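Local coordinates for quinone oxidoreductase (Coxiella burnetii, PDB 3TQH), which binds NADPH and probably uses it to reduce quinones, as a member of the medium-chain dehydrogenase/reductase family, at residues 62-76 against 95-108. Sequence-based numbering, arbitrary orientation.
Sequences KLKNNLPSGLGYDFS and VMGIAGFPDHPCCY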
loop_
_atom_site.group_PDB
_atom_site.type_symbol
_atom_site.label_atom_id
_atom_site.label_comp_id
_atom_site.label_asym_id
_atom_site.label_seq_id
_atom_site.Cartn_x
_atom_site.Cartn_y
_atom_site.Cartn_z
ATOM N N LYS A 62 6.123 -17.123 8.470
ATOM C CA LYS A 62 7.208 -17.691 7.651
ATOM C C LYS A 62 8.603 -17.234 8.100
ATOM O O LYS A 62 9.565 -17.997 8.008
ATOM C CB LYS A 62 7.017 -17.314 6.178
ATOM C CG LYS A 62 5.732 -17.836 5.533
ATOM C CD LYS A 62 5.905 -19.224 4.903
ATOM C CE LYS A 62 4.827 -19.503 3.850
ATOM N NZ LYS A 62 4.837 -18.477 2.743
ATOM N N LEU A 63 8.712 -15.989 8.566
ATOM C CA LEU A 63 9.982 -15.447 9.059
ATOM C C LEU A 63 10.312 -15.876 10.489
ATOM O O LEU A 63 11.401 -15.580 10.976
ATOM C CB LEU A 63 9.976 -13.913 9.014
ATOM C CG LEU A 63 10.044 -13.206 7.665
ATOM C CD1 LEU A 63 9.955 -11.705 7.877
ATOM C CD2 LEU A 63 11.320 -13.561 6.933
ATOM N N LYS A 64 9.376 -16.557 11.155
ATOM C CA LYS A 64 9.516 -16.957 12.564
ATOM C C LYS A 64 10.865 -17.593 12.903
ATOM O O LYS A 64 11.501 -17.211 13.888
ATOM C CB LYS A 64 8.366 -17.904 12.952
ATOM C CG LYS A 64 8.554 -18.708 14.245
ATOM C CD LYS A 64 7.228 -19.343 14.696
ATOM C CE LYS A 64 7.395 -20.793 15.156
ATOM N NZ LYS A 64 8.183 -20.944 16.412
ATOM N N ASN A 65 11.295 -18.554 12.090
ATOM C CA ASN A 65 12.558 -19.256 12.321
ATOM C C ASN A 65 13.677 -18.779 11.388
ATOM O O ASN A 65 14.684 -19.464 11.228
ATOM C CB ASN A 65 12.347 -20.773 12.177
ATOM C CG ASN A 65 11.842 -21.423 13.460
ATOM O OD1 ASN A 65 10.667 -21.788 13.572
ATOM N ND2 ASN A 65 12.735 -21.576 14.436
ATOM N N ASN A 66 13.515 -17.597 10.799
ATOM C CA ASN A 66 14.444 -17.108 9.775
ATOM C C ASN A 66 14.927 -15.668 9.992
ATOM O O ASN A 66 15.355 -15.005 9.047
ATOM C CB ASN A 66 13.801 -17.249 8.387
ATOM C CG ASN A 66 13.673 -18.699 7.945
ATOM O OD1 ASN A 66 12.761 -19.418 8.367
ATOM N ND2 ASN A 66 14.593 -19.137 7.092
ATOM N N LEU A 67 14.873 -15.193 11.233
ATOM C CA LEU A 67 15.366 -13.863 11.571
ATOM C C LEU A 67 16.886 -13.901 11.761
ATOM O O LEU A 67 17.446 -14.959 12.039
ATOM C CB LEU A 67 14.676 -13.339 12.838
ATOM C CG LEU A 67 13.152 -13.196 12.783
ATOM C CD1 LEU A 67 12.620 -12.655 14.103
ATOM C CD2 LEU A 67 12.717 -12.307 11.623
ATOM N N PRO A 68 17.564 -12.746 11.620
ATOM C CA PRO A 68 17.029 -11.414 11.335
ATOM C C PRO A 68 16.488 -11.245 9.920
ATOM O O PRO A 68 16.933 -11.920 8.992
ATOM C CB PRO A 68 18.242 -10.497 11.545
ATOM C CG PRO A 68 19.398 -11.351 11.298
ATOM C CD PRO A 68 19.023 -12.702 11.820
ATOM N N SER A 69 15.541 -10.328 9.774
ATOM C CA SER A 69 14.905 -10.054 8.496
ATOM C C SER A 69 14.938 -8.566 8.194
ATOM O O SER A 69 14.893 -7.741 9.106
ATOM C CB SER A 69 13.451 -10.533 8.530
ATOM O OG SER A 69 12.738 -10.129 7.376
ATOM N N GLY A 70 15.021 -8.233 6.910
ATOM C CA GLY A 70 14.776 -6.874 6.452
ATOM C C GLY A 70 13.287 -6.557 6.472
ATOM O O GLY A 70 12.483 -7.353 6.953
ATOM N N LEU A 71 12.931 -5.390 5.939
ATOM C CA LEU A 71 11.546 -4.957 5.832
ATOM C C LEU A 71 11.339 -4.107 4.587
ATOM O O LEU A 71 12.275 -3.497 4.079
ATOM C CB LEU A 71 11.146 -4.138 7.060
ATOM C CG LEU A 71 10.614 -4.866 8.298
ATOM C CD1 LEU A 71 10.177 -3.831 9.335
ATOM C CD2 LEU A 71 9.463 -5.806 7.961
ATOM N N GLY A 72 10.097 -4.062 4.107
ATOM C CA GLY A 72 9.720 -3.180 3.004
ATOM C C GLY A 72 9.621 -3.894 1.669
ATOM O O GLY A 72 10.442 -4.751 1.357
ATOM N N TYR A 73 8.612 -3.535 0.882
ATOM C CA TYR A 73 8.397 -4.134 -0.435
ATOM C C TYR A 73 8.491 -3.119 -1.582
ATOM O O TYR A 73 8.826 -3.498 -2.697
ATOM C CB TYR A 73 7.022 -4.805 -0.493
ATOM C CG TYR A 73 6.806 -5.950 0.480
ATOM C CD1 TYR A 73 7.585 -7.105 0.428
ATOM C CD2 TYR A 73 5.791 -5.896 1.428
ATOM C CE1 TYR A 73 7.369 -8.161 1.316
ATOM C CE2 TYR A 73 5.564 -6.944 2.310
ATOM C CZ TYR A 73 6.351 -8.069 2.252
ATOM O OH TYR A 73 6.111 -9.098 3.142
ATOM N N ASP A 74 8.178 -1.852 -1.308
ATOM C CA ASP A 74 8.100 -0.814 -2.328
ATOM C C ASP A 74 9.453 -0.147 -2.483
ATOM O O ASP A 74 10.073 0.226 -1.482
ATOM C CB ASP A 74 7.111 0.280 -1.911
ATOM C CG ASP A 74 5.657 -0.129 -2.047
ATOM O OD1 ASP A 74 5.371 -1.255 -2.523
ATOM O OD2 ASP A 74 4.788 0.701 -1.680
ATOM N N PHE A 75 9.902 0.036 -3.724
ATOM C CA PHE A 75 11.191 0.675 -3.947
ATOM C C PHE A 75 11.284 1.421 -5.267
ATOM O O PHE A 75 10.506 1.209 -6.191
ATOM C CB PHE A 75 12.325 -0.358 -3.891
ATOM C CG PHE A 75 12.515 -1.109 -5.179
ATOM C CD1 PHE A 75 11.823 -2.287 -5.418
ATOM C CD2 PHE A 75 13.361 -0.618 -6.162
ATOM C CE1 PHE A 75 11.992 -2.970 -6.611
ATOM C CE2 PHE A 75 13.528 -1.285 -7.352
ATOM C CZ PHE A 75 12.845 -2.463 -7.581
ATOM N N SER A 76 12.307 2.255 -5.335
ATOM C CA SER A 76 12.601 3.081 -6.483
ATOM C C SER A 76 14.126 3.176 -6.537
ATOM O O SER A 76 14.770 3.288 -5.494
ATOM C CB SER A 76 11.975 4.453 -6.254
ATOM O OG SER A 76 12.011 5.235 -7.418
ATOM N N VAL A 95 14.247 2.534 -12.253
ATOM C CA VAL A 95 13.136 1.595 -12.108
ATOM C C VAL A 95 12.367 1.761 -10.804
ATOM O O VAL A 95 12.851 2.357 -9.843
ATOM C CB VAL A 95 13.619 0.126 -12.200
ATOM C CG1 VAL A 95 14.217 -0.152 -13.586
ATOM C CG2 VAL A 95 14.615 -0.181 -11.092
HETATM N N MSE A 96 11.164 1.199 -10.794
HETATM C CA MSE A 96 10.262 1.268 -9.653
HETATM C C MSE A 96 9.460 -0.024 -9.598
HETATM O O MSE A 96 9.116 -0.596 -10.632
HETATM C CB MSE A 96 9.322 2.467 -9.787
HETATM C CG MSE A 96 8.701 2.601 -11.176
HETATM SE SE MSE A 96 7.383 4.026 -11.331
HETATM C CE MSE A 96 6.230 3.557 -9.812
ATOM N N GLY A 97 9.174 -0.491 -8.388
ATOM C CA GLY A 97 8.412 -1.707 -8.239
ATOM C C GLY A 97 8.430 -2.296 -6.851
ATOM O O GLY A 97 8.572 -1.575 -5.855
ATOM N N ILE A 98 8.273 -3.619 -6.813
ATOM C CA ILE A 98 8.152 -4.387 -5.583
ATOM C C ILE A 98 9.281 -5.400 -5.549
ATOM O O ILE A 98 9.567 -6.038 -6.560
ATOM C CB ILE A 98 6.809 -5.180 -5.525
ATOM C CG1 ILE A 98 5.611 -4.265 -5.786
ATOM C CG2 ILE A 98 6.644 -5.868 -4.177
ATOM C CD1 ILE A 98 5.452 -3.197 -4.766
ATOM N N ALA A 99 9.903 -5.572 -4.391
ATOM C CA ALA A 99 10.976 -6.549 -4.245
ATOM C C ALA A 99 10.735 -7.456 -3.039
ATOM O O ALA A 99 10.329 -7.000 -1.970
ATOM C CB ALA A 99 12.322 -5.842 -4.132
ATOM N N GLY A 100 10.978 -8.748 -3.226
ATOM C CA GLY A 100 10.917 -9.714 -2.138
ATOM C C GLY A 100 9.530 -10.009 -1.608
ATOM O O GLY A 100 9.393 -10.511 -0.497
ATOM N N PHE A 101 8.500 -9.716 -2.396
ATOM C CA PHE A 101 7.130 -9.892 -1.932
ATOM C C PHE A 101 6.677 -11.320 -2.170
ATOM O O PHE A 101 6.829 -11.827 -3.277
ATOM C CB PHE A 101 6.166 -8.922 -2.622
ATOM C CG PHE A 101 4.739 -9.055 -2.157
ATOM C CD1 PHE A 101 4.313 -8.430 -0.991
ATOM C CD2 PHE A 101 3.824 -9.820 -2.878
ATOM C CE1 PHE A 101 2.994 -8.557 -0.554
ATOM C CE2 PHE A 101 2.505 -9.952 -2.452
ATOM C CZ PHE A 101 2.089 -9.320 -1.288
ATOM N N PRO A 102 6.116 -11.974 -1.133
ATOM C CA PRO A 102 5.937 -11.492 0.246
ATOM C C PRO A 102 6.978 -11.980 1.268
ATOM O O PRO A 102 7.161 -11.341 2.306
ATOM C CB PRO A 102 4.567 -12.055 0.615
ATOM C CG PRO A 102 4.494 -13.342 -0.125
ATOM C CD PRO A 102 5.369 -13.223 -1.357
ATOM N N ASP A 103 7.652 -13.089 0.984
ATOM C CA ASP A 103 8.398 -13.818 2.025
ATOM C C ASP A 103 9.807 -13.292 2.339
ATOM O O ASP A 103 10.423 -13.741 3.305
ATOM C CB ASP A 103 8.464 -15.311 1.666
ATOM C CG ASP A 103 7.104 -16.001 1.759
ATOM O OD1 ASP A 103 6.176 -15.438 2.391
ATOM O OD2 ASP A 103 6.959 -17.115 1.207
ATOM N N HIS A 104 10.311 -12.341 1.549
ATOM C CA HIS A 104 11.658 -11.809 1.759
ATOM C C HIS A 104 11.691 -10.282 1.734
ATOM O O HIS A 104 12.380 -9.694 0.903
ATOM C CB HIS A 104 12.614 -12.369 0.700
ATOM C CG HIS A 104 12.682 -13.864 0.676
ATOM N ND1 HIS A 104 13.286 -14.597 1.676
ATOM C CD2 HIS A 104 12.224 -14.764 -0.227
ATOM C CE1 HIS A 104 13.200 -15.885 1.390
ATOM N NE2 HIS A 104 12.559 -16.013 0.241
ATOM N N PRO A 105 10.956 -9.629 2.655
ATOM C CA PRO A 105 10.937 -8.157 2.669
ATOM C C PRO A 105 12.340 -7.604 2.904
ATOM O O PRO A 105 13.093 -8.168 3.697
ATOM C CB PRO A 105 10.000 -7.823 3.831
ATOM C CG PRO A 105 9.994 -9.045 4.692
ATOM C CD PRO A 105 10.175 -10.203 3.764
ATOM N N CYS A 106 12.686 -6.523 2.208
ATOM C CA CYS A 106 14.095 -6.162 2.032
ATOM C C CYS A 106 14.402 -4.732 1.574
ATOM O O CYS A 106 15.561 -4.419 1.324
ATOM C CB CYS A 106 14.688 -7.111 0.989
ATOM S SG CYS A 106 13.910 -6.908 -0.651
ATOM N N CYS A 107 13.401 -3.865 1.470
ATOM C CA CYS A 107 13.579 -2.586 0.789
ATOM C C CYS A 107 14.084 -1.428 1.668
ATOM O O CYS A 107 14.573 -0.431 1.130
ATOM C CB CYS A 107 12.290 -2.181 0.079
ATOM S SG CYS A 107 11.870 -3.196 -1.347
ATOM N N TYR A 108 13.965 -1.536 2.995
ATOM C CA TYR A 108 14.609 -0.568 3.895
ATOM C C TYR A 108 16.116 -0.829 3.829
ATOM O O TYR A 108 16.700 -1.375 4.770
ATOM C CB TYR A 108 14.162 -0.732 5.354
ATOM C CG TYR A 108 12.698 -0.526 5.700
ATOM C CD1 TYR A 108 11.704 -0.413 4.726
ATOM C CD2 TYR A 108 12.305 -0.498 7.036
ATOM C CE1 TYR A 108 10.366 -0.250 5.087
ATOM C CE2 TYR A 108 10.980 -0.338 7.401
ATOM C CZ TYR A 108 10.015 -0.218 6.428
ATOM O OH TYR A 108 8.704 -0.070 6.818
HETATM O O HOH W 1 13.267 -10.764 4.984
HETATM O O HOH W 2 15.783 -4.256 5.042
#
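Tyr73 lies inside the loop 99-105, with Phe101 crossing one face of its ring in a T-shaped stack: the Phe101 edge points at the Tyr73 face, with CD1 over the ring centre, planes at 80°. Pro105 CB packs obliquely against Tyr73 CE1 at 3.7 Å. Beyond it, Leu63 CD1 reaches Pro105 CG. On the strand side, Phe75 turns its ring back over Gly97 (chi1 82°), whose backbone angles call for glycine, and touches Ala99 CB and Val95 CG2. On the other side of Tyr73, Leu71 CB sits over the Tyr108 ring in a CH-pi contact, while Tyr108 OH is hydrogen-bonded to Asp49 OD2 and His304 NE2.

Strands 74-76 and 95-98 pair antiparallel, closed by Phe75 N to Gly97 O (3.0 Å) and Gly97 N to Phe75 O (3.1 Å). Gly72 O takes two amides: Cys106 N in the carbonyl plane, Cys107 N from above it. Tyr73 OH donates to a lone pair of Pro102 O at 2.6 Å, and at the exposed end Lys62 NZ meets Asp103 OD2 at 3.0 Å in a salt bridge.

Held by both stack and hydroxyl, Tyr73 probably helps hold the loop whose Phe101 makes a cation-pi contact with NADPH-binding Lys268, consistent with this GroES-like domain shaping one wall of the cofactor cleft.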